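Local coordinates for putative cell adhesion protein (Bacteroides thetaiotaomicron, PDB 4DGU) that is probably a fimbrillin-type pilus component with a likely role in cell adhesion, and binds zinc in the crystal, at residues Ile40-Ile46 with Pro57-Lys62; Val77-Tyr83 with Leu108-Ala114; Val130-Asp136 with Ser224-Leu230. All coordinates share one frame. Numbering follows the deposited sequence.

Interaction 1 (Ile40-Ile46 with Pro57-Lys62); sequences ITTGEVI and PFIVGK
This contact is the end of the antiparallel beta hairpin 45-50/56-59 remote from its loop, where the chain enters strand 45-50 from a turn and leaves strand 56-59. Val45 and Ile59 are a non-hydrogen-bonded pair (CA to CA 4.5 Å), and Ile46 and Phe58 a hydrogen-bonded one (5.3 Å) closed by Ile46 N to Phe58 O at 3.0 Å and Phe58 N to Ile46 O at 2.8 Å. The pairing then runs on past the strand ends: Val60 N donates to Glu44 O at 2.9 Å, and Val60 O accepts Gly43 N at 2.9 Å, both nearly linear. Thr41 to Glu44 is a type II beta turn, with Glu44 N to Thr41 O at 3.1 Å; Gly43 holds phi 96°, where a CB would be jammed against the preceding carbonyl. Gly61, also at positive phi, lies opposite Thr42, whose OG1 occupies the room a CB would need. Ile59 N turns outward to Asp63 OD2, and Glu44, with chi1 and chi2 both m, sends OE1 away to Tyr83 OH. Val60 is the apolar centre: its CG2 meets Ile40 CG2 at 3.7 Å and Ile46 CG1 at 4.1 Å, while Ile46 CG1 also lies 4.0 Å from Phe58 CB. This side faces Ile16 and Ile18 of strand 13-20. On the other face Val45 CG2 touches Ile59 CG1 at 3.8 Å, and Val45 CG1 touches Pro57 CB at 3.8 Å. All four hydrogen bonds between the segments are backbone to backbone, so the register does not depend on side-chain polarity; the main side-chain contacts are apolar.

Interaction 2 (Val77-Tyr83 with Leu108-Ala114); sequences VTFYAHY and LFGTAEA
Strands 77-83 and 108-114 run antiparallel, their axes 4.6 Å apart at 164°, as neighbours in the mixed sheet of this fimbrillin-like fold. The register pairs Val77 with Ala114 through to Tyr83 with Leu108 without a bulge. Four hydrogen-bonded pairs each carry two bonds: Val77 N to Ala114 O 2.7 Å and Ala114 N to Val77 O 2.9 Å at one end, Tyr83 N to Leu108 O 2.9 Å and Leu108 N to Tyr83 O 2.7 Å at the other, with Phe79-Ala112 and Ala81-Gly110 between. The three intervening pairs are non-hydrogen-bonded. Strand 45-50 flanks 77-83, and strand 120-135 flanks 108-114.

On one face Val77, Phe79, Ala81 and Tyr83 meet Ala114, Ala112, Gly110 and Leu108: Ala114 CB lies at the edge of the Phe79 ring, 4.2 Å from CE2, and Tyr83 CD2 meets Leu108 CD1 at 3.7 Å. The opposite face carries Tyr80 and His82, both chi1 m, with Phe109 (chi1 t) reaching between them; Phe109 CZ touches Tyr80 CD1 at 3.5 Å, and Phe109 CD1 sits over the imidazole face, 3.5 Å from His82 CE1. His82 NE2 bonds Leu160 O, while one water lies 2.9 Å from His82 ND1 and donates to Leu108 O at 2.9 Å.

Interaction 3 (Val130-Asp136 with Ser224-Leu230); sequences VPVIILD and STLSVRL
Val132, Ile134, Leu226 and Val228 form the apolar centre on one face of two parallel strands. Val132 CG1 touches Val228 CG2 at 4.0 Å, and Val132 CG2 lies 4.2 Å from Leu226 CB; farther along, Ile134 CG2 (chi1 m) meets Leu230 CD1 at 3.7 Å. Val148 and Leu150 of strand 147-159, in the second sheet, cover this face, so the packing joins two sheets. The other face carries Ile133 and Leu135 beside Ser227 and Arg229: Leu135 CD1 approaches Ser227 CB at 3.9 Å, and Ile133 CG1 approaches the same CB at 4.0 Å. Pro25 of a third subunit packs on Ile133 and Leu135.

The backbones cross at -19°, their axes 4.7 Å apart, pairing Val132 with Leu226 through to Leu135 with Arg229. Hydrogen bonds zigzag as parallel strands require: Leu226 N to Pro131 O 3.0 Å, Ile133 N to Leu226 O 2.9 Å, Val228 N to Ile133 O 2.8 Å, Leu135 N to Val228 O 2.7 Å and Leu230 N to Leu135 O 3.0 Å.

At the polar edge, Asp136 OD1 accepts from Asn138 N and Arg140 N just beyond the strand, and Arg229 NH2 forms a salt bridge to Asp240 of a second subunit. A strand of that subunit pairs antiparallel with 225-230, continuing the sheet across the interface. Strand 225-230 therefore has its backbone engaged along both edges: one strand within the chain, another between subunits, with Val228 packed against strand 147-159, the Ser227 face covered by a third subunit, and Arg229 in a salt bridge across the interface.

From the N terminus, interaction 1 comes first, closing the short hairpin loop between strands 45-50 and 56-59. Interaction 2 follows, bringing 108-114 back beside 77-83 across 24 intervening residues, and interaction 3 spans 87 residues to set 224-230 beside 130-136. The three loops lie in series, neither nested nor crossed. Interactions 1 and 2 touch, their centres 14 Å apart: strands 45-50 and 77-83 are neighbours, and Ile40 CG1 packs 3.6 Å from Tyr83 CD2. Interaction 3 lies beyond the chain's centre, about 28 Å from each, centre to centre. Strand 120-135, next to 108-114 at one end and 225-230 at the other, carries the sheet between them.

Interaction 1 (Ile40-Ile46 with Pro57-Lys62)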
loop_
_atom_site.group_PDB
_atom_site.type_symbol
_atom_site.label_atom_id
_atom_site.label_comp_id
_atom_site.label_asym_id
_atom_site.label_seq_id
_atom_site.Cartn_x
_atom_site.Cartn_y
_atom_site.Cartn_z
ATOM N N ILE A 40 -11.518 30.975 -3.376
ATOM C CA ILE A 40 -11.245 32.339 -2.942
ATOM C C ILE A 40 -11.117 33.223 -4.186
ATOM O O ILE A 40 -10.024 33.517 -4.672
ATOM C CB ILE A 40 -10.036 32.420 -1.982
ATOM C CG1 ILE A 40 -9.966 31.180 -1.064
ATOM C CG2 ILE A 40 -10.107 33.730 -1.185
ATOM C CD1 ILE A 40 -8.663 30.979 -0.356
ATOM N N THR A 41 -12.275 33.617 -4.705
ATOM C CA THR A 41 -12.412 34.459 -5.891
ATOM C C THR A 41 -12.513 35.937 -5.461
ATOM O O THR A 41 -12.542 36.245 -4.262
ATOM C CB THR A 41 -13.624 33.997 -6.722
ATOM O OG1 THR A 41 -14.801 34.034 -5.906
ATOM C CG2 THR A 41 -13.433 32.601 -7.319
ATOM N N THR A 42 -12.542 36.857 -6.445
ATOM C CA THR A 42 -12.672 38.289 -6.179
ATOM C C THR A 42 -13.981 38.512 -5.400
ATOM O O THR A 42 -15.022 37.930 -5.739
ATOM C CB THR A 42 -12.581 39.100 -7.484
ATOM O OG1 THR A 42 -11.369 38.756 -8.159
ATOM C CG2 THR A 42 -12.610 40.608 -7.245
ATOM N N GLY A 43 -13.874 39.292 -4.324
ATOM C CA GLY A 43 -15.001 39.607 -3.459
ATOM C C GLY A 43 -15.106 38.717 -2.241
ATOM O O GLY A 43 -15.844 39.037 -1.310
ATOM N N GLU A 44 -14.391 37.584 -2.236
ATOM C CA GLU A 44 -14.378 36.694 -1.082
ATOM C C GLU A 44 -13.520 37.326 0.025
ATOM O O GLU A 44 -12.529 38.008 -0.264
ATOM C CB GLU A 44 -13.891 35.278 -1.449
ATOM C CG GLU A 44 -14.822 34.539 -2.400
ATOM C CD GLU A 44 -16.280 34.491 -1.976
ATOM O OE1 GLU A 44 -16.595 33.789 -0.988
ATOM O OE2 GLU A 44 -17.100 35.208 -2.594
ATOM N N VAL A 45 -13.953 37.151 1.279
ATOM C CA VAL A 45 -13.297 37.709 2.462
ATOM C C VAL A 45 -12.512 36.585 3.185
ATOM O O VAL A 45 -13.035 35.488 3.397
ATOM C CB VAL A 45 -14.339 38.404 3.411
ATOM C CG1 VAL A 45 -13.690 38.976 4.672
ATOM C CG2 VAL A 45 -15.127 39.486 2.681
ATOM N N ILE A 46 -11.252 36.890 3.555
ATOM C CA ILE A 46 -10.348 36.037 4.339
ATOM C C ILE A 46 -9.961 36.790 5.621
ATOM O O ILE A 46 -9.978 38.025 5.640
ATOM C CB ILE A 46 -9.063 35.596 3.562
ATOM C CG1 ILE A 46 -8.216 36.818 3.103
ATOM C CG2 ILE A 46 -9.367 34.624 2.414
ATOM C CD1 ILE A 46 -6.797 36.555 2.993
ATOM N N PRO A 57 -10.233 41.160 8.620
ATOM C CA PRO A 57 -10.780 40.800 7.303
ATOM C C PRO A 57 -10.032 41.465 6.153
ATOM O O PRO A 57 -9.491 42.562 6.310
ATOM C CB PRO A 57 -12.239 41.278 7.359
ATOM C CG PRO A 57 -12.469 41.821 8.740
ATOM C CD PRO A 57 -11.151 42.036 9.383
ATOM N N PHE A 58 -9.984 40.777 5.001
ATOM C CA PHE A 58 -9.375 41.247 3.748
ATOM C C PHE A 58 -10.227 40.771 2.562
ATOM O O PHE A 58 -10.463 39.563 2.419
ATOM C CB PHE A 58 -7.926 40.747 3.620
ATOM C CG PHE A 58 -7.164 41.281 2.429
ATOM C CD1 PHE A 58 -7.352 40.737 1.157
ATOM C CD2 PHE A 58 -6.215 42.293 2.586
ATOM C CE1 PHE A 58 -6.640 41.223 0.053
ATOM C CE2 PHE A 58 -5.482 42.762 1.491
ATOM C CZ PHE A 58 -5.705 42.233 0.226
ATOM N N ILE A 59 -10.696 41.725 1.720
ATOM C CA ILE A 59 -11.510 41.417 0.530
ATOM C C ILE A 59 -10.558 41.149 -0.631
ATOM O O ILE A 59 -9.801 42.026 -1.048
ATOM C CB ILE A 59 -12.559 42.516 0.220
ATOM C CG1 ILE A 59 -13.511 42.685 1.435
ATOM C CG2 ILE A 59 -13.355 42.158 -1.047
ATOM C CD1 ILE A 59 -14.004 44.056 1.698
ATOM N N VAL A 60 -10.566 39.903 -1.106
ATOM C CA VAL A 60 -9.684 39.423 -2.164
ATOM C C VAL A 60 -10.057 40.076 -3.505
ATOM O O VAL A 60 -11.241 40.263 -3.810
ATOM C CB VAL A 60 -9.688 37.870 -2.220
ATOM C CG1 VAL A 60 -8.818 37.354 -3.375
ATOM C CG2 VAL A 60 -9.215 37.282 -0.883
ATOM N N GLY A 61 -9.014 40.467 -4.248
ATOM C CA GLY A 61 -9.099 41.124 -5.548
ATOM C C GLY A 61 -9.594 42.558 -5.497
ATOM O O GLY A 61 -9.864 43.158 -6.547
ATOM N N LYS A 62 -9.728 43.117 -4.273
ATOM C CA LYS A 62 -10.220 44.472 -4.062
ATOM C C LYS A 62 -9.334 45.240 -3.071
ATOM O O LYS A 62 -8.871 46.333 -3.397
ATOM C CB LYS A 62 -11.692 44.471 -3.578
ATOM C CG LYS A 62 -12.672 43.720 -4.473
ATOM C CD LYS A 62 -13.769 44.624 -5.025
ATOM C CE LYS A 62 -14.902 43.837 -5.648
ATOM N NZ LYS A 62 -14.562 43.341 -7.004
#

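Interaction 2 (Val77-Tyr83 with Leu108-Ala114)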
loop_
_atom_site.group_PDB
_atom_site.type_symbol
_atom_site.label_atom_id
_atom_site.label_comp_id
_atom_site.label_asym_id
_atom_site.label_seq_id
_atom_site.Cartn_x
_atom_site.Cartn_y
_atom_site.Cartn_z
ATOM N N VAL A 77 8.343 39.070 6.668
ATOM C CA VAL A 77 7.071 38.995 7.392
ATOM C C VAL A 77 6.358 37.722 7.004
ATOM O O VAL A 77 6.233 37.402 5.813
ATOM C CB VAL A 77 6.169 40.236 7.099
ATOM C CG1 VAL A 77 4.932 40.243 7.991
ATOM C CG2 VAL A 77 6.939 41.532 7.272
ATOM N N THR A 78 5.818 37.030 8.004
ATOM C CA THR A 78 5.022 35.838 7.768
ATOM C C THR A 78 3.554 36.218 7.973
ATOM O O THR A 78 3.205 36.786 9.008
ATOM C CB THR A 78 5.475 34.688 8.669
ATOM O OG1 THR A 78 6.873 34.512 8.493
ATOM C CG2 THR A 78 4.754 33.395 8.358
ATOM N N PHE A 79 2.707 35.898 6.973
ATOM C CA PHE A 79 1.279 36.119 7.009
ATOM C C PHE A 79 0.563 34.772 7.143
ATOM O O PHE A 79 1.093 33.756 6.718
ATOM C CB PHE A 79 0.801 36.873 5.766
ATOM C CG PHE A 79 1.373 38.254 5.632
ATOM C CD1 PHE A 79 0.781 39.334 6.274
ATOM C CD2 PHE A 79 2.509 38.484 4.856
ATOM C CE1 PHE A 79 1.329 40.613 6.171
ATOM C CE2 PHE A 79 3.043 39.753 4.743
ATOM C CZ PHE A 79 2.450 40.812 5.407
ATOM N N TYR A 80 -0.623 34.780 7.776
ATOM C CA TYR A 80 -1.487 33.637 8.039
ATOM C C TYR A 80 -2.882 34.007 7.651
ATOM O O TYR A 80 -3.309 35.119 7.949
ATOM C CB TYR A 80 -1.435 33.237 9.516
ATOM C CG TYR A 80 -0.053 32.848 9.982
ATOM C CD1 TYR A 80 0.450 31.572 9.746
ATOM C CD2 TYR A 80 0.772 33.768 10.632
ATOM C CE1 TYR A 80 1.726 31.206 10.170
ATOM C CE2 TYR A 80 2.044 33.409 11.077
ATOM C CZ TYR A 80 2.518 32.123 10.844
ATOM O OH TYR A 80 3.788 31.760 11.233
ATOM N N ALA A 81 -3.609 33.111 6.976
ATOM C CA ALA A 81 -4.957 33.434 6.539
ATOM C C ALA A 81 -5.909 32.251 6.642
ATOM O O ALA A 81 -5.524 31.118 6.355
ATOM C CB ALA A 81 -4.926 33.950 5.103
ATOM N N HIS A 82 -7.164 32.531 7.015
ATOM C CA HIS A 82 -8.257 31.561 7.084
ATOM C C HIS A 82 -9.314 31.881 6.047
ATOM O O HIS A 82 -9.660 33.043 5.862
ATOM C CB HIS A 82 -8.908 31.535 8.481
ATOM C CG HIS A 82 -8.055 30.928 9.547
ATOM N ND1 HIS A 82 -8.112 29.576 9.844
ATOM C CD2 HIS A 82 -7.147 31.521 10.358
ATOM C CE1 HIS A 82 -7.244 29.387 10.827
ATOM N NE2 HIS A 82 -6.633 30.527 11.166
ATOM N N TYR A 83 -9.810 30.844 5.365
ATOM C CA TYR A 83 -10.911 30.930 4.421
ATOM C C TYR A 83 -11.850 29.752 4.649
ATOM O O TYR A 83 -11.409 28.619 4.577
ATOM C CB TYR A 83 -10.503 31.014 2.939
ATOM C CG TYR A 83 -11.737 31.174 2.076
ATOM C CD1 TYR A 83 -12.417 32.391 2.018
ATOM C CD2 TYR A 83 -12.309 30.074 1.432
ATOM C CE1 TYR A 83 -13.610 32.518 1.310
ATOM C CE2 TYR A 83 -13.507 30.188 0.724
ATOM C CZ TYR A 83 -14.149 31.416 0.659
ATOM O OH TYR A 83 -15.323 31.540 -0.041
ATOM N N LEU A 108 -9.815 26.389 4.552
ATOM C CA LEU A 108 -8.480 26.573 3.993
ATOM C C LEU A 108 -7.647 27.488 4.892
ATOM O O LEU A 108 -8.161 28.406 5.550
ATOM C CB LEU A 108 -8.540 27.121 2.537
ATOM C CG LEU A 108 -9.786 26.744 1.663
ATOM C CD1 LEU A 108 -9.810 27.538 0.369
ATOM C CD2 LEU A 108 -9.813 25.302 1.311
ATOM N N PHE A 109 -6.355 27.180 4.946
ATOM C CA PHE A 109 -5.389 27.921 5.728
ATOM C C PHE A 109 -4.191 28.212 4.855
ATOM O O PHE A 109 -3.631 27.298 4.256
ATOM C CB PHE A 109 -4.999 27.165 7.011
ATOM C CG PHE A 109 -4.076 27.959 7.893
ATOM C CD1 PHE A 109 -4.558 29.017 8.653
ATOM C CD2 PHE A 109 -2.713 27.689 7.924
ATOM C CE1 PHE A 109 -3.702 29.771 9.444
ATOM C CE2 PHE A 109 -1.864 28.437 8.725
ATOM C CZ PHE A 109 -2.367 29.465 9.490
ATOM N N GLY A 110 -3.836 29.493 4.754
ATOM C CA GLY A 110 -2.731 29.931 3.916
ATOM C C GLY A 110 -1.640 30.635 4.680
ATOM O O GLY A 110 -1.878 31.177 5.761
ATOM N N THR A 111 -0.418 30.583 4.145
ATOM C CA THR A 111 0.748 31.267 4.710
ATOM C C THR A 111 1.519 31.887 3.575
ATOM O O THR A 111 1.445 31.433 2.429
ATOM C CB THR A 111 1.660 30.354 5.578
ATOM O OG1 THR A 111 2.304 29.405 4.754
ATOM C CG2 THR A 111 0.919 29.604 6.663
ATOM N N ALA A 112 2.270 32.933 3.903
ATOM C CA ALA A 112 3.154 33.613 2.992
ATOM C C ALA A 112 4.320 34.166 3.761
ATOM O O ALA A 112 4.190 34.416 4.954
ATOM C CB ALA A 112 2.411 34.722 2.266
ATOM N N GLU A 113 5.468 34.304 3.090
ATOM C CA GLU A 113 6.679 34.931 3.602
ATOM C C GLU A 113 7.031 35.998 2.592
ATOM O O GLU A 113 7.216 35.677 1.422
ATOM C CB GLU A 113 7.810 33.929 3.845
ATOM C CG GLU A 113 7.767 33.326 5.243
ATOM C CD GLU A 113 8.831 32.315 5.635
ATOM O OE1 GLU A 113 9.870 32.217 4.938
ATOM O OE2 GLU A 113 8.629 31.633 6.667
ATOM N N ALA A 114 6.991 37.270 3.005
ATOM C CA ALA A 114 7.246 38.392 2.124
ATOM C C ALA A 114 8.147 39.422 2.780
ATOM O O ALA A 114 8.241 39.493 4.000
ATOM C CB ALA A 114 5.923 39.048 1.726
HETATM O O HOH W 1 -9.507 27.687 8.069
#

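Interaction 3 (Val130-Asp136 with Ser224-Leu230)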
loop_
_atom_site.group_PDB
_atom_site.type_symbol
_atom_site.label_atom_id
_atom_site.label_comp_id
_atom_site.label_asym_id
_atom_site.label_seq_id
_atom_site.Cartn_x
_atom_site.Cartn_y
_atom_site.Cartn_z
ATOM N N VAL A 130 -11.435 17.654 4.005
ATOM C CA VAL A 130 -11.249 16.613 2.993
ATOM C C VAL A 130 -12.442 16.609 2.007
ATOM O O VAL A 130 -13.527 16.198 2.408
ATOM C CB VAL A 130 -11.022 15.204 3.664
ATOM C CG1 VAL A 130 -10.822 14.091 2.632
ATOM C CG2 VAL A 130 -9.847 15.235 4.656
ATOM N N PRO A 131 -12.287 17.060 0.732
ATOM C CA PRO A 131 -13.421 16.992 -0.212
ATOM C C PRO A 131 -13.786 15.558 -0.568
ATOM O O PRO A 131 -12.938 14.645 -0.559
ATOM C CB PRO A 131 -12.920 17.735 -1.459
ATOM C CG PRO A 131 -11.631 18.329 -1.120
ATOM C CD PRO A 131 -11.088 17.615 0.077
ATOM N N VAL A 132 -15.064 15.362 -0.869
ATOM C CA VAL A 132 -15.617 14.062 -1.242
ATOM C C VAL A 132 -16.177 14.165 -2.663
ATOM O O VAL A 132 -17.014 15.034 -2.933
ATOM C CB VAL A 132 -16.696 13.552 -0.231
ATOM C CG1 VAL A 132 -17.098 12.110 -0.550
ATOM C CG2 VAL A 132 -16.210 13.666 1.214
ATOM N N ILE A 133 -15.711 13.283 -3.563
ATOM C CA ILE A 133 -16.207 13.258 -4.942
ATOM C C ILE A 133 -16.885 11.931 -5.227
ATOM O O ILE A 133 -16.383 10.883 -4.829
ATOM C CB ILE A 133 -15.127 13.595 -6.008
ATOM C CG1 ILE A 133 -13.945 12.600 -5.999
ATOM C CG2 ILE A 133 -14.638 15.045 -5.839
ATOM C CD1 ILE A 133 -13.033 12.731 -7.183
ATOM N N ILE A 134 -18.025 11.985 -5.917
ATOM C CA ILE A 134 -18.788 10.800 -6.340
ATOM C C ILE A 134 -18.461 10.525 -7.797
ATOM O O ILE A 134 -18.686 11.374 -8.673
ATOM C CB ILE A 134 -20.338 10.874 -6.124
ATOM C CG1 ILE A 134 -20.707 11.458 -4.741
ATOM C CG2 ILE A 134 -20.997 9.471 -6.344
ATOM C CD1 ILE A 134 -22.209 11.884 -4.629
ATOM N N LEU A 135 -17.945 9.324 -8.052
ATOM C CA LEU A 135 -17.566 8.922 -9.406
ATOM C C LEU A 135 -18.290 7.664 -9.831
ATOM O O LEU A 135 -18.636 6.817 -8.995
ATOM C CB LEU A 135 -16.030 8.708 -9.511
ATOM C CG LEU A 135 -15.135 9.791 -8.910
ATOM C CD1 LEU A 135 -13.761 9.250 -8.613
ATOM C CD2 LEU A 135 -15.089 11.021 -9.783
ATOM N N ASP A 136 -18.495 7.524 -11.144
ATOM C CA ASP A 136 -19.070 6.305 -11.697
ATOM C C ASP A 136 -17.925 5.258 -11.809
ATOM O O ASP A 136 -16.805 5.521 -11.368
ATOM C CB ASP A 136 -19.785 6.591 -13.051
ATOM C CG ASP A 136 -18.927 7.008 -14.240
ATOM O OD1 ASP A 136 -17.690 6.798 -14.196
ATOM O OD2 ASP A 136 -19.497 7.493 -15.239
ATOM N N SER A 224 -6.047 15.842 1.573
ATOM C CA SER A 224 -6.630 14.548 1.194
ATOM C C SER A 224 -7.895 14.709 0.406
ATOM O O SER A 224 -8.630 15.694 0.552
ATOM C CB SER A 224 -6.943 13.680 2.421
ATOM O OG SER A 224 -5.822 13.023 2.992
ATOM N N THR A 225 -8.179 13.691 -0.386
ATOM C CA THR A 225 -9.410 13.615 -1.150
ATOM C C THR A 225 -9.971 12.240 -0.928
ATOM O O THR A 225 -9.226 11.274 -0.812
ATOM C CB THR A 225 -9.216 13.926 -2.656
ATOM O OG1 THR A 225 -8.334 15.036 -2.823
ATOM C CG2 THR A 225 -10.531 14.226 -3.350
ATOM N N LEU A 226 -11.285 12.162 -0.882
ATOM C CA LEU A 226 -12.044 10.942 -0.700
ATOM C C LEU A 226 -12.905 10.712 -1.920
ATOM O O LEU A 226 -13.588 11.623 -2.371
ATOM C CB LEU A 226 -12.900 11.115 0.568
ATOM C CG LEU A 226 -13.287 9.866 1.363
ATOM C CD1 LEU A 226 -12.032 8.996 1.747
ATOM C CD2 LEU A 226 -14.073 10.280 2.594
ATOM N N SER A 227 -12.830 9.527 -2.504
ATOM C CA SER A 227 -13.656 9.214 -3.661
ATOM C C SER A 227 -14.624 8.090 -3.357
ATOM O O SER A 227 -14.291 7.123 -2.669
ATOM C CB SER A 227 -12.818 8.886 -4.888
ATOM O OG SER A 227 -12.003 7.749 -4.683
ATOM N N VAL A 228 -15.861 8.290 -3.787
ATOM C CA VAL A 228 -16.908 7.300 -3.694
ATOM C C VAL A 228 -17.072 6.821 -5.133
ATOM O O VAL A 228 -17.486 7.607 -5.992
ATOM C CB VAL A 228 -18.206 7.825 -3.030
ATOM C CG1 VAL A 228 -19.303 6.774 -3.037
ATOM C CG2 VAL A 228 -17.946 8.332 -1.616
ATOM N N ARG A 229 -16.604 5.585 -5.416
ATOM C CA ARG A 229 -16.648 4.960 -6.750
ATOM C C ARG A 229 -17.724 3.869 -6.830
ATOM O O ARG A 229 -17.547 2.757 -6.338
ATOM C CB ARG A 229 -15.271 4.407 -7.150
ATOM C CG ARG A 229 -15.028 4.458 -8.668
ATOM C CD ARG A 229 -13.553 4.602 -9.015
ATOM N NE ARG A 229 -12.703 3.629 -8.309
ATOM C CZ ARG A 229 -11.799 3.947 -7.386
ATOM N NH1 ARG A 229 -11.582 5.221 -7.066
ATOM N NH2 ARG A 229 -11.089 2.994 -6.789
ATOM N N LEU A 230 -18.860 4.232 -7.432
ATOM C CA LEU A 230 -20.042 3.392 -7.590
ATOM C C LEU A 230 -19.878 2.418 -8.735
ATOM O O LEU A 230 -19.422 2.806 -9.805
ATOM C CB LEU A 230 -21.318 4.256 -7.819
ATOM C CG LEU A 230 -21.495 5.510 -6.962
ATOM C CD1 LEU A 230 -22.652 6.352 -7.464
ATOM C CD2 LEU A 230 -21.649 5.162 -5.518
#